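Local coordinates for phenol hydroxylase component phN (Pseudomonas stutzeri, PDB 3U52), which probably serves as the di-iron oxygenase subunit of a multicomponent phenol hydroxylase, which uses molecular oxygen to hydroxylate phenols, at residues 40-50 / 246-257; 114-122 / 187-195. All coordinates share one frame; numbering follows the deposited sequence.

Contact 1 of 2, residues 40-50 / 246-257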
loop_
_atom_site.group_PDB
_atom_site.type_symbol
_atom_site.label_atom_id
_atom_site.label_comp_id
_atom_site.label_asym_id
_atom_site.label_seq_id
_atom_site.Cartn_x
_atom_site.Cartn_y
_atom_site.Cartn_z
ATOM N N GLU A 40 -4.977 -39.263 -25.438
ATOM C CA GLU A 40 -3.572 -38.870 -25.663
ATOM C C GLU A 40 -2.593 -40.055 -25.536
ATOM O O GLU A 40 -1.425 -39.961 -25.922
ATOM C CB GLU A 40 -3.161 -37.757 -24.661
ATOM C CG GLU A 40 -3.741 -36.385 -24.990
ATOM C CD GLU A 40 -3.508 -35.387 -23.848
ATOM O OE1 GLU A 40 -4.078 -35.570 -22.747
ATOM O OE2 GLU A 40 -2.755 -34.416 -24.063
ATOM N N GLY A 41 -3.073 -41.165 -25.002
ATOM C CA GLY A 41 -2.227 -42.320 -24.774
ATOM C C GLY A 41 -1.698 -42.423 -23.372
ATOM O O GLY A 41 -1.037 -43.414 -23.039
ATOM N N ILE A 42 -1.937 -41.411 -22.523
ATOM C CA ILE A 42 -1.389 -41.434 -21.151
ATOM C C ILE A 42 -2.210 -42.361 -20.252
ATOM O O ILE A 42 -3.417 -42.302 -20.281
ATOM C CB ILE A 42 -1.333 -39.995 -20.522
ATOM C CG1 ILE A 42 -0.287 -39.139 -21.276
ATOM C CG2 ILE A 42 -1.050 -40.083 -19.040
ATOM C CD1 ILE A 42 1.196 -39.551 -21.011
ATOM N N LYS A 43 -1.540 -43.201 -19.458
ATOM C CA LYS A 43 -2.214 -44.163 -18.611
ATOM C C LYS A 43 -1.999 -43.760 -17.175
ATOM O O LYS A 43 -0.853 -43.544 -16.758
ATOM C CB LYS A 43 -1.651 -45.560 -18.821
ATOM C CG LYS A 43 -1.739 -46.057 -20.270
ATOM C CD LYS A 43 -1.752 -47.601 -20.315
ATOM C CE LYS A 43 -1.712 -48.132 -21.737
ATOM N NZ LYS A 43 -0.372 -47.835 -22.328
ATOM N N ILE A 44 -3.107 -43.612 -16.433
ATOM C CA ILE A 44 -3.014 -43.337 -15.027
ATOM C C ILE A 44 -3.407 -44.603 -14.292
ATOM O O ILE A 44 -4.487 -45.144 -14.497
ATOM C CB ILE A 44 -3.874 -42.131 -14.562
ATOM C CG1 ILE A 44 -3.518 -40.859 -15.359
ATOM C CG2 ILE A 44 -3.653 -41.876 -13.015
ATOM C CD1 ILE A 44 -2.082 -40.416 -15.247
ATOM N N THR A 45 -2.507 -45.045 -13.441
ATOM C CA THR A 45 -2.630 -46.261 -12.632
ATOM C C THR A 45 -3.345 -46.026 -11.273
ATOM O O THR A 45 -4.093 -46.889 -10.810
ATOM C CB THR A 45 -1.227 -46.834 -12.448
ATOM O OG1 THR A 45 -0.912 -47.652 -13.595
ATOM C CG2 THR A 45 -1.088 -47.605 -11.144
ATOM N N ASP A 46 -3.171 -44.841 -10.685
ATOM C CA ASP A 46 -3.642 -44.583 -9.316
ATOM C C ASP A 46 -3.530 -43.098 -8.937
ATOM O O ASP A 46 -2.441 -42.608 -8.574
ATOM C CB ASP A 46 -2.855 -45.431 -8.327
ATOM C CG ASP A 46 -3.367 -45.316 -6.886
ATOM O OD1 ASP A 46 -2.720 -45.939 -5.986
ATOM O OD2 ASP A 46 -4.408 -44.643 -6.647
ATOM N N TRP A 47 -4.672 -42.412 -9.009
ATOM C CA TRP A 47 -4.735 -40.964 -8.772
ATOM C C TRP A 47 -4.384 -40.608 -7.347
ATOM O O TRP A 47 -3.909 -39.492 -7.079
ATOM C CB TRP A 47 -6.086 -40.382 -9.163
ATOM C CG TRP A 47 -6.205 -39.972 -10.620
ATOM C CD1 TRP A 47 -6.940 -40.596 -11.582
ATOM C CD2 TRP A 47 -5.579 -38.849 -11.266
ATOM N NE1 TRP A 47 -6.824 -39.929 -12.788
ATOM C CE2 TRP A 47 -6.000 -38.850 -12.610
ATOM C CE3 TRP A 47 -4.699 -37.853 -10.838
ATOM C CZ2 TRP A 47 -5.577 -37.892 -13.523
ATOM C CZ3 TRP A 47 -4.285 -36.900 -11.749
ATOM C CH2 TRP A 47 -4.712 -36.927 -13.071
ATOM N N SER A 48 -4.556 -41.570 -6.440
ATOM C CA SER A 48 -4.274 -41.342 -5.015
ATOM C C SER A 48 -2.767 -41.179 -4.739
ATOM O O SER A 48 -2.343 -40.636 -3.697
ATOM C CB SER A 48 -4.856 -42.475 -4.169
ATOM O OG SER A 48 -3.947 -43.566 -4.169
ATOM N N GLN A 49 -1.948 -41.604 -5.683
ATOM C CA GLN A 49 -0.534 -41.324 -5.544
ATOM C C GLN A 49 -0.131 -39.884 -5.879
ATOM O O GLN A 49 1.036 -39.505 -5.696
ATOM C CB GLN A 49 0.267 -42.343 -6.313
ATOM C CG GLN A 49 0.065 -43.700 -5.698
ATOM C CD GLN A 49 0.655 -44.782 -6.523
ATOM O OE1 GLN A 49 1.274 -45.703 -5.979
ATOM N NE2 GLN A 49 0.469 -44.708 -7.842
ATOM N N TRP A 50 -1.091 -39.086 -6.347
ATOM C CA TRP A 50 -0.886 -37.634 -6.464
ATOM C C TRP A 50 -0.477 -37.030 -5.111
ATOM O O TRP A 50 -1.180 -37.238 -4.105
ATOM C CB TRP A 50 -2.187 -36.965 -6.973
ATOM C CG TRP A 50 -2.044 -35.481 -7.127
ATOM C CD1 TRP A 50 -2.421 -34.516 -6.243
ATOM C CD2 TRP A 50 -1.449 -34.812 -8.223
ATOM N NE1 TRP A 50 -2.099 -33.265 -6.729
ATOM C CE2 TRP A 50 -1.499 -33.420 -7.947
ATOM C CE3 TRP A 50 -0.893 -35.244 -9.440
ATOM C CZ2 TRP A 50 -1.016 -32.446 -8.857
ATOM C CZ3 TRP A 50 -0.387 -34.275 -10.331
ATOM C CH2 TRP A 50 -0.446 -32.892 -10.021
ATOM N N PHE A 246 4.619 -37.304 -11.420
ATOM C CA PHE A 246 3.387 -38.085 -11.327
ATOM C C PHE A 246 3.138 -38.907 -12.597
ATOM O O PHE A 246 2.919 -40.108 -12.532
ATOM C CB PHE A 246 2.169 -37.191 -11.095
ATOM C CG PHE A 246 0.906 -37.961 -10.972
ATOM C CD1 PHE A 246 0.666 -38.733 -9.850
ATOM C CD2 PHE A 246 -0.021 -37.960 -12.001
ATOM C CE1 PHE A 246 -0.527 -39.492 -9.759
ATOM C CE2 PHE A 246 -1.198 -38.693 -11.901
ATOM C CZ PHE A 246 -1.441 -39.456 -10.780
ATOM N N ILE A 247 3.194 -38.240 -13.737
ATOM C CA ILE A 247 2.915 -38.843 -15.064
ATOM C C ILE A 247 3.944 -39.903 -15.446
ATOM O O ILE A 247 3.569 -40.988 -15.930
ATOM C CB ILE A 247 2.832 -37.761 -16.149
ATOM C CG1 ILE A 247 1.611 -36.875 -15.897
ATOM C CG2 ILE A 247 2.692 -38.375 -17.527
ATOM C CD1 ILE A 247 1.476 -35.725 -16.952
ATOM N N LEU A 248 5.227 -39.601 -15.182
ATOM C CA LEU A 248 6.300 -40.545 -15.490
ATOM C C LEU A 248 6.232 -41.805 -14.622
ATOM O O LEU A 248 6.583 -42.889 -15.077
ATOM C CB LEU A 248 7.680 -39.886 -15.330
ATOM C CG LEU A 248 7.931 -38.830 -16.416
ATOM C CD1 LEU A 248 9.173 -37.962 -16.092
ATOM C CD2 LEU A 248 8.000 -39.454 -17.790
ATOM N N GLU A 249 5.771 -41.670 -13.389
ATOM C CA GLU A 249 5.726 -42.807 -12.473
ATOM C C GLU A 249 4.509 -43.681 -12.643
ATOM O O GLU A 249 4.493 -44.826 -12.205
ATOM C CB GLU A 249 5.811 -42.304 -11.045
ATOM C CG GLU A 249 7.226 -41.888 -10.710
ATOM C CD GLU A 249 7.414 -41.452 -9.298
ATOM O OE1 GLU A 249 6.537 -41.781 -8.467
ATOM O OE2 GLU A 249 8.446 -40.789 -9.027
ATOM N N GLN A 250 3.480 -43.159 -13.290
ATOM C CA GLN A 250 2.223 -43.874 -13.379
ATOM C C GLN A 250 2.234 -45.067 -14.336
ATOM O O GLN A 250 1.465 -46.004 -14.142
ATOM C CB GLN A 250 1.070 -42.918 -13.697
ATOM C CG GLN A 250 0.700 -42.067 -12.537
ATOM C CD GLN A 250 -0.092 -42.818 -11.501
ATOM O OE1 GLN A 250 -1.056 -43.456 -11.835
ATOM N NE2 GLN A 250 0.319 -42.756 -10.245
ATOM N N HIS A 251 3.107 -45.064 -15.333
ATOM C CA HIS A 251 3.126 -46.155 -16.282
ATOM C C HIS A 251 4.301 -45.998 -17.202
ATOM O O HIS A 251 4.539 -44.900 -17.709
ATOM C CB HIS A 251 1.845 -46.166 -17.122
ATOM C CG HIS A 251 1.515 -47.527 -17.635
ATOM N ND1 HIS A 251 2.209 -48.109 -18.675
ATOM C CD2 HIS A 251 0.621 -48.454 -17.209
ATOM C CE1 HIS A 251 1.736 -49.324 -18.891
ATOM N NE2 HIS A 251 0.776 -49.558 -18.012
ATOM N N GLU A 252 5.026 -47.083 -17.458
ATOM C CA GLU A 252 6.201 -47.008 -18.332
ATOM C C GLU A 252 5.831 -46.574 -19.719
ATOM O O GLU A 252 6.621 -45.932 -20.383
ATOM C CB GLU A 252 6.958 -48.342 -18.418
ATOM C CG GLU A 252 6.078 -49.517 -18.744
ATOM C CD GLU A 252 6.845 -50.834 -18.778
ATOM O OE1 GLU A 252 7.366 -51.254 -17.710
ATOM O OE2 GLU A 252 6.917 -51.453 -19.877
ATOM N N ASP A 253 4.637 -46.922 -20.165
ATOM C CA ASP A 253 4.199 -46.452 -21.484
ATOM C C ASP A 253 4.130 -44.901 -21.602
ATOM O O ASP A 253 4.202 -44.377 -22.706
ATOM C CB ASP A 253 2.876 -47.087 -21.882
ATOM C CG ASP A 253 2.980 -48.638 -22.075
ATOM O OD1 ASP A 253 4.104 -49.180 -22.256
ATOM O OD2 ASP A 253 1.918 -49.302 -22.042
ATOM N N ASN A 254 4.063 -44.184 -20.461
ATOM C CA ASN A 254 3.935 -42.712 -20.509
ATOM C C ASN A 254 5.245 -42.080 -20.877
ATOM O O ASN A 254 5.295 -40.907 -21.218
ATOM C CB ASN A 254 3.496 -42.114 -19.178
ATOM C CG ASN A 254 2.112 -42.563 -18.761
ATOM O OD1 ASN A 254 1.357 -43.103 -19.571
ATOM N ND2 ASN A 254 1.760 -42.315 -17.493
ATOM N N VAL A 255 6.318 -42.846 -20.789
ATOM C CA VAL A 255 7.646 -42.208 -20.818
ATOM C C VAL A 255 7.966 -41.678 -22.208
ATOM O O VAL A 255 8.391 -40.506 -22.327
ATOM C CB VAL A 255 8.808 -43.128 -20.212
ATOM C CG1 VAL A 255 10.190 -42.555 -20.538
ATOM C CG2 VAL A 255 8.633 -43.284 -18.714
ATOM N N PRO A 256 7.790 -42.517 -23.273
ATOM C CA PRO A 256 8.097 -41.950 -24.601
ATOM C C PRO A 256 7.138 -40.828 -25.056
ATOM O O PRO A 256 7.550 -39.943 -25.806
ATOM C CB PRO A 256 7.985 -43.155 -25.536
ATOM C CG PRO A 256 7.069 -44.096 -24.792
ATOM C CD PRO A 256 7.440 -43.954 -23.362
ATOM N N ILE A 257 5.883 -40.860 -24.609
ATOM C CA ILE A 257 4.938 -39.786 -24.956
ATOM C C ILE A 257 5.416 -38.459 -24.328
ATOM O O ILE A 257 5.414 -37.417 -24.988
ATOM C CB ILE A 257 3.502 -40.105 -24.443
ATOM C CG1 ILE A 257 3.009 -41.458 -25.038
ATOM C CG2 ILE A 257 2.561 -38.903 -24.761
ATOM C CD1 ILE A 257 1.684 -41.954 -24.430
#
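Phe246 swings its ring out to Trp50 with CG trans to the backbone N (chi1 -179°), and Gln250, bent at chi2 (-76°), lays CG over the opposite face of that ring while its amide reaches the loop 40-50. Both residues sit near the end of helix 220-250 in the di-iron helical bundle, where a type I turn from His251 to Asn254 leads into helix 254-283; the loop crosses this corner. The edge of Trp50 meets the face of Phe246 in a T-shaped pair, Trp50 CE3 lying 3.6 Å from CG of Phe246. Trp47, which with Trp50 lines a xenon pocket, lies nearly parallel to Phe246 but slid aside. Gln250 OE1 accepts from Asp46 N at 2.8 Å, on a lone pair in the carbonyl plane, and weakly from Thr45 N. Asn254 reads both polar backbone atoms of Lys43: OD1 takes Lys43 N at 2.9 Å, almost straight (176°), and ND2 gives to Lys43 O at 3.0 Å. A further bond from Asn254 ND2 to Ile247 O, 2.7 Å long, helps fix the amide's rotation. At the outer end Lys43 passes CD over the face of the His251 imidazole, and its NZ meets the anti lone pair of Asp253 OD2 at 2.7 Å.

Contact 2 of 2, residues 114-122 / 187-195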
loop_
_atom_site.group_PDB
_atom_site.type_symbol
_atom_site.label_atom_id
_atom_site.label_comp_id
_atom_site.label_asym_id
_atom_site.label_seq_id
_atom_site.Cartn_x
_atom_site.Cartn_y
_atom_site.Cartn_z
ATOM N N GLY A 114 -7.469 -21.937 -19.889
ATOM C CA GLY A 114 -6.906 -23.278 -20.098
ATOM C C GLY A 114 -6.828 -24.061 -18.799
ATOM O O GLY A 114 -7.210 -25.241 -18.753
ATOM N N TYR A 115 -6.360 -23.425 -17.724
ATOM C CA TYR A 115 -6.332 -24.103 -16.430
ATOM C C TYR A 115 -7.742 -24.319 -15.846
ATOM O O TYR A 115 -7.981 -25.343 -15.187
ATOM C CB TYR A 115 -5.458 -23.341 -15.426
ATOM C CG TYR A 115 -3.991 -23.698 -15.553
ATOM C CD1 TYR A 115 -3.116 -22.841 -16.233
ATOM C CD2 TYR A 115 -3.498 -24.915 -15.059
ATOM C CE1 TYR A 115 -1.781 -23.175 -16.398
ATOM C CE2 TYR A 115 -2.134 -25.261 -15.220
ATOM C CZ TYR A 115 -1.306 -24.383 -15.895
ATOM O OH TYR A 115 0.023 -24.677 -16.032
ATOM N N SER A 116 -8.656 -23.372 -16.044
ATOM C CA SER A 116 -10.062 -23.577 -15.608
ATOM C C SER A 116 -10.607 -24.878 -16.249
ATOM O O SER A 116 -11.180 -25.758 -15.581
ATOM C CB SER A 116 -10.935 -22.401 -16.046
ATOM O OG SER A 116 -10.599 -21.187 -15.357
ATOM N N LYS A 117 -10.449 -24.981 -17.562
ATOM C CA LYS A 117 -10.912 -26.168 -18.253
ATOM C C LYS A 117 -10.235 -27.441 -17.792
ATOM O O LYS A 117 -10.902 -28.446 -17.602
ATOM C CB LYS A 117 -10.831 -25.989 -19.773
ATOM C CG LYS A 117 -10.969 -27.345 -20.559
ATOM C CD LYS A 117 -11.318 -27.114 -22.009
ATOM C CE LYS A 117 -11.477 -28.497 -22.711
ATOM N NZ LYS A 117 -12.924 -28.934 -22.614
ATOM N N VAL A 118 -8.915 -27.425 -17.586
ATOM C CA VAL A 118 -8.202 -28.635 -17.173
ATOM C C VAL A 118 -8.513 -29.014 -15.688
ATOM O O VAL A 118 -8.533 -30.202 -15.298
ATOM C CB VAL A 118 -6.664 -28.450 -17.548
ATOM C CG1 VAL A 118 -5.871 -27.855 -16.395
ATOM C CG2 VAL A 118 -6.049 -29.737 -18.054
ATOM N N GLY A 119 -8.805 -28.013 -14.860
ATOM C CA GLY A 119 -9.344 -28.242 -13.496
ATOM C C GLY A 119 -10.784 -28.798 -13.432
ATOM O O GLY A 119 -11.325 -29.009 -12.335
ATOM N N ARG A 120 -11.404 -29.024 -14.602
ATOM C CA ARG A 120 -12.599 -29.882 -14.749
ATOM C C ARG A 120 -12.300 -31.310 -15.332
ATOM O O ARG A 120 -13.047 -32.252 -15.073
ATOM C CB ARG A 120 -13.657 -29.156 -15.602
ATOM C CG ARG A 120 -14.840 -30.028 -16.035
ATOM C CD ARG A 120 -15.735 -30.408 -14.818
ATOM N NE ARG A 120 -16.872 -31.237 -15.224
ATOM C CZ ARG A 120 -16.796 -32.520 -15.558
ATOM N NH1 ARG A 120 -15.629 -33.206 -15.503
ATOM N NH2 ARG A 120 -17.921 -33.125 -15.931
ATOM N N GLN A 121 -11.232 -31.488 -16.104
ATOM C CA GLN A 121 -11.086 -32.733 -16.915
ATOM C C GLN A 121 -10.497 -33.932 -16.248
ATOM O O GLN A 121 -10.719 -35.036 -16.744
ATOM C CB GLN A 121 -10.274 -32.530 -18.201
ATOM C CG GLN A 121 -10.784 -31.500 -19.141
ATOM C CD GLN A 121 -12.251 -31.557 -19.368
ATOM O OE1 GLN A 121 -12.857 -32.629 -19.715
ATOM N NE2 GLN A 121 -12.875 -30.393 -19.194
ATOM N N PHE A 122 -9.704 -33.720 -15.182
ATOM C CA PHE A 122 -8.949 -34.799 -14.529
ATOM C C PHE A 122 -9.830 -35.491 -13.519
ATOM O O PHE A 122 -10.552 -34.804 -12.772
ATOM C CB PHE A 122 -7.688 -34.265 -13.818
ATOM C CG PHE A 122 -6.653 -33.751 -14.749
ATOM C CD1 PHE A 122 -6.230 -34.538 -15.829
ATOM C CD2 PHE A 122 -6.089 -32.510 -14.561
ATOM C CE1 PHE A 122 -5.267 -34.119 -16.707
ATOM C CE2 PHE A 122 -5.126 -32.049 -15.457
ATOM C CZ PHE A 122 -4.713 -32.865 -16.547
ATOM N N PRO A 187 -5.500 -32.576 -22.171
ATOM C CA PRO A 187 -5.150 -32.080 -20.835
ATOM C C PRO A 187 -3.743 -32.452 -20.312
ATOM O O PRO A 187 -3.082 -31.610 -19.708
ATOM C CB PRO A 187 -6.272 -32.660 -19.923
ATOM C CG PRO A 187 -6.818 -33.863 -20.719
ATOM C CD PRO A 187 -6.651 -33.511 -22.158
ATOM N N PHE A 188 -3.271 -33.672 -20.560
ATOM C CA PHE A 188 -1.906 -34.020 -20.162
ATOM C C PHE A 188 -0.834 -33.233 -20.898
ATOM O O PHE A 188 0.197 -32.852 -20.284
ATOM C CB PHE A 188 -1.656 -35.534 -20.226
ATOM C CG PHE A 188 -2.492 -36.327 -19.218
ATOM C CD1 PHE A 188 -3.550 -37.097 -19.649
ATOM C CD2 PHE A 188 -2.177 -36.307 -17.867
ATOM C CE1 PHE A 188 -4.328 -37.818 -18.730
ATOM C CE2 PHE A 188 -2.944 -37.015 -16.923
ATOM C CZ PHE A 188 -4.037 -37.772 -17.377
ATOM N N GLU A 189 -1.045 -33.018 -22.190
ATOM C CA GLU A 189 -0.074 -32.219 -22.974
ATOM C C GLU A 189 -0.161 -30.760 -22.535
ATOM O O GLU A 189 0.869 -30.108 -22.357
ATOM C CB GLU A 189 -0.280 -32.353 -24.488
ATOM C CG GLU A 189 0.803 -31.593 -25.277
ATOM C CD GLU A 189 0.699 -31.747 -26.785
ATOM O OE1 GLU A 189 1.537 -31.144 -27.462
ATOM O OE2 GLU A 189 -0.181 -32.458 -27.319
ATOM N N PHE A 190 -1.374 -30.279 -22.283
ATOM C CA PHE A 190 -1.524 -28.888 -21.787
ATOM C C PHE A 190 -0.674 -28.722 -20.511
ATOM O O PHE A 190 0.147 -27.775 -20.410
ATOM C CB PHE A 190 -2.979 -28.506 -21.514
ATOM C CG PHE A 190 -3.153 -27.105 -20.909
ATOM C CD1 PHE A 190 -3.125 -25.968 -21.702
ATOM C CD2 PHE A 190 -3.273 -26.941 -19.538
ATOM C CE1 PHE A 190 -3.272 -24.684 -21.145
ATOM C CE2 PHE A 190 -3.410 -25.674 -18.978
ATOM C CZ PHE A 190 -3.412 -24.551 -19.790
ATOM N N LEU A 191 -0.851 -29.636 -19.561
ATOM C CA LEU A 191 -0.052 -29.558 -18.322
ATOM C C LEU A 191 1.464 -29.707 -18.571
ATOM O O LEU A 191 2.296 -28.987 -17.975
ATOM C CB LEU A 191 -0.568 -30.564 -17.295
ATOM C CG LEU A 191 -1.353 -29.998 -16.094
ATOM C CD1 LEU A 191 -1.995 -28.562 -16.180
ATOM C CD2 LEU A 191 -2.271 -31.041 -15.563
ATOM N N THR A 192 1.850 -30.612 -19.467
ATOM C CA THR A 192 3.274 -30.796 -19.746
ATOM C C THR A 192 3.866 -29.559 -20.397
ATOM O O THR A 192 5.017 -29.194 -20.111
ATOM C CB THR A 192 3.535 -32.073 -20.586
ATOM O OG1 THR A 192 3.087 -33.207 -19.825
ATOM C CG2 THR A 192 5.042 -32.228 -20.897
ATOM N N ALA A 193 3.108 -28.935 -21.294
ATOM C CA ALA A 193 3.541 -27.743 -22.006
ATOM C C ALA A 193 3.699 -26.562 -21.046
ATOM O O ALA A 193 4.723 -25.878 -21.010
ATOM C CB ALA A 193 2.483 -27.368 -23.047
ATOM N N ILE A 194 2.628 -26.313 -20.330
ATOM C CA ILE A 194 2.497 -25.074 -19.579
ATOM C C ILE A 194 3.020 -25.181 -18.133
ATOM O O ILE A 194 3.855 -24.364 -17.703
ATOM C CB ILE A 194 1.026 -24.448 -19.693
ATOM C CG1 ILE A 194 0.589 -24.314 -21.170
ATOM C CG2 ILE A 194 0.945 -23.079 -18.987
ATOM C CD1 ILE A 194 1.559 -23.496 -22.168
ATOM N N SER A 195 2.593 -26.207 -17.398
ATOM C CA SER A 195 3.026 -26.363 -16.010
ATOM C C SER A 195 4.482 -26.827 -15.908
ATOM O O SER A 195 5.270 -26.236 -15.156
ATOM C CB SER A 195 2.110 -27.290 -15.224
ATOM O OG SER A 195 0.944 -26.561 -14.847
#
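Tyr115 is a knob on helix 105-121 that fits into a hole formed by Phe190, Leu191, Ile194 and Ser195 of helix 187-216. This is helix packing within the four-helix bundle of a di-iron hydroxylase: the first helix supplies the iron ligand Glu108 and the second Glu199. The short segments approach to 10.5 Å between axes and run at 133° to each other, so they are splayed from antiparallel.

Packing is tight at two places. With CG of Phe190 opposite its backbone N (chi1 176°), the ring points at helix 105-121 and sets CE2 3.7 Å above the centre of the Tyr115 ring, an edge-to-face pair with planes at 71°. Phe190 CZ, next to CE2, lies 3.6 Å from Gly114 C, where any CB on Gly114 would clash with the ring. At the second place Val118 CG2 presses on Pro187 CB at 3.5 Å, tighter than usual for two carbons. A hydrogen bond is modelled from Tyr115 OH to Ser195 OG, in the plane of the tyrosine ring, but its 2.4 Å length is doubtful. Replacing Tyr115 by an alanine would probably leave the hole among Phe190, Leu191, Ile194 and Ser195 unfilled and the edge of Phe190 without the ring face it rests on.

Elsewhere the fit is looser. Val118 CG1 packs less closely, between Leu191 and Phe190, 3.9 Å from Leu191 CD1. Gln121 only skirts the contact, its CB 4.4 Å from Pro187 CB. Lys117, partly exposed, takes no part and forms a salt bridge with Glu36 and a cation-pi contact with an aromatic side chain of a different protein's chain. Beyond the helix end, Phe122 packs next to the xenon pocket of Phe188 and Leu191, bringing its CE1 over one face of the Phe188 ring, 3.7 Å from CE2 of Phe188.

How the contacts relate
Contact 1 is partly buried, its centre about 27 Å from the chain centre, and joins a loop to a helix corner; contact 2 is buried, its centre about 17 Å from that of the chain, and joins two bundle helices. Their chemistry follows: contact 1 relies on backbone-to-amide bonds and a salt bridge beside its aromatic cluster, contact 2 mainly on rings and apolar branches. Helix 187-216 supplies one side of contact 2; helix 220-250, next in the chain, supplies one side of contact 1 with the start of helix 254-283. The two meet directly. Glu40 OE1 and OE2 probably accept from the backbone N atoms of Phe188 and Glu189, and Trp47 and Trp50 share one xenon pocket with Phe188 and Leu191.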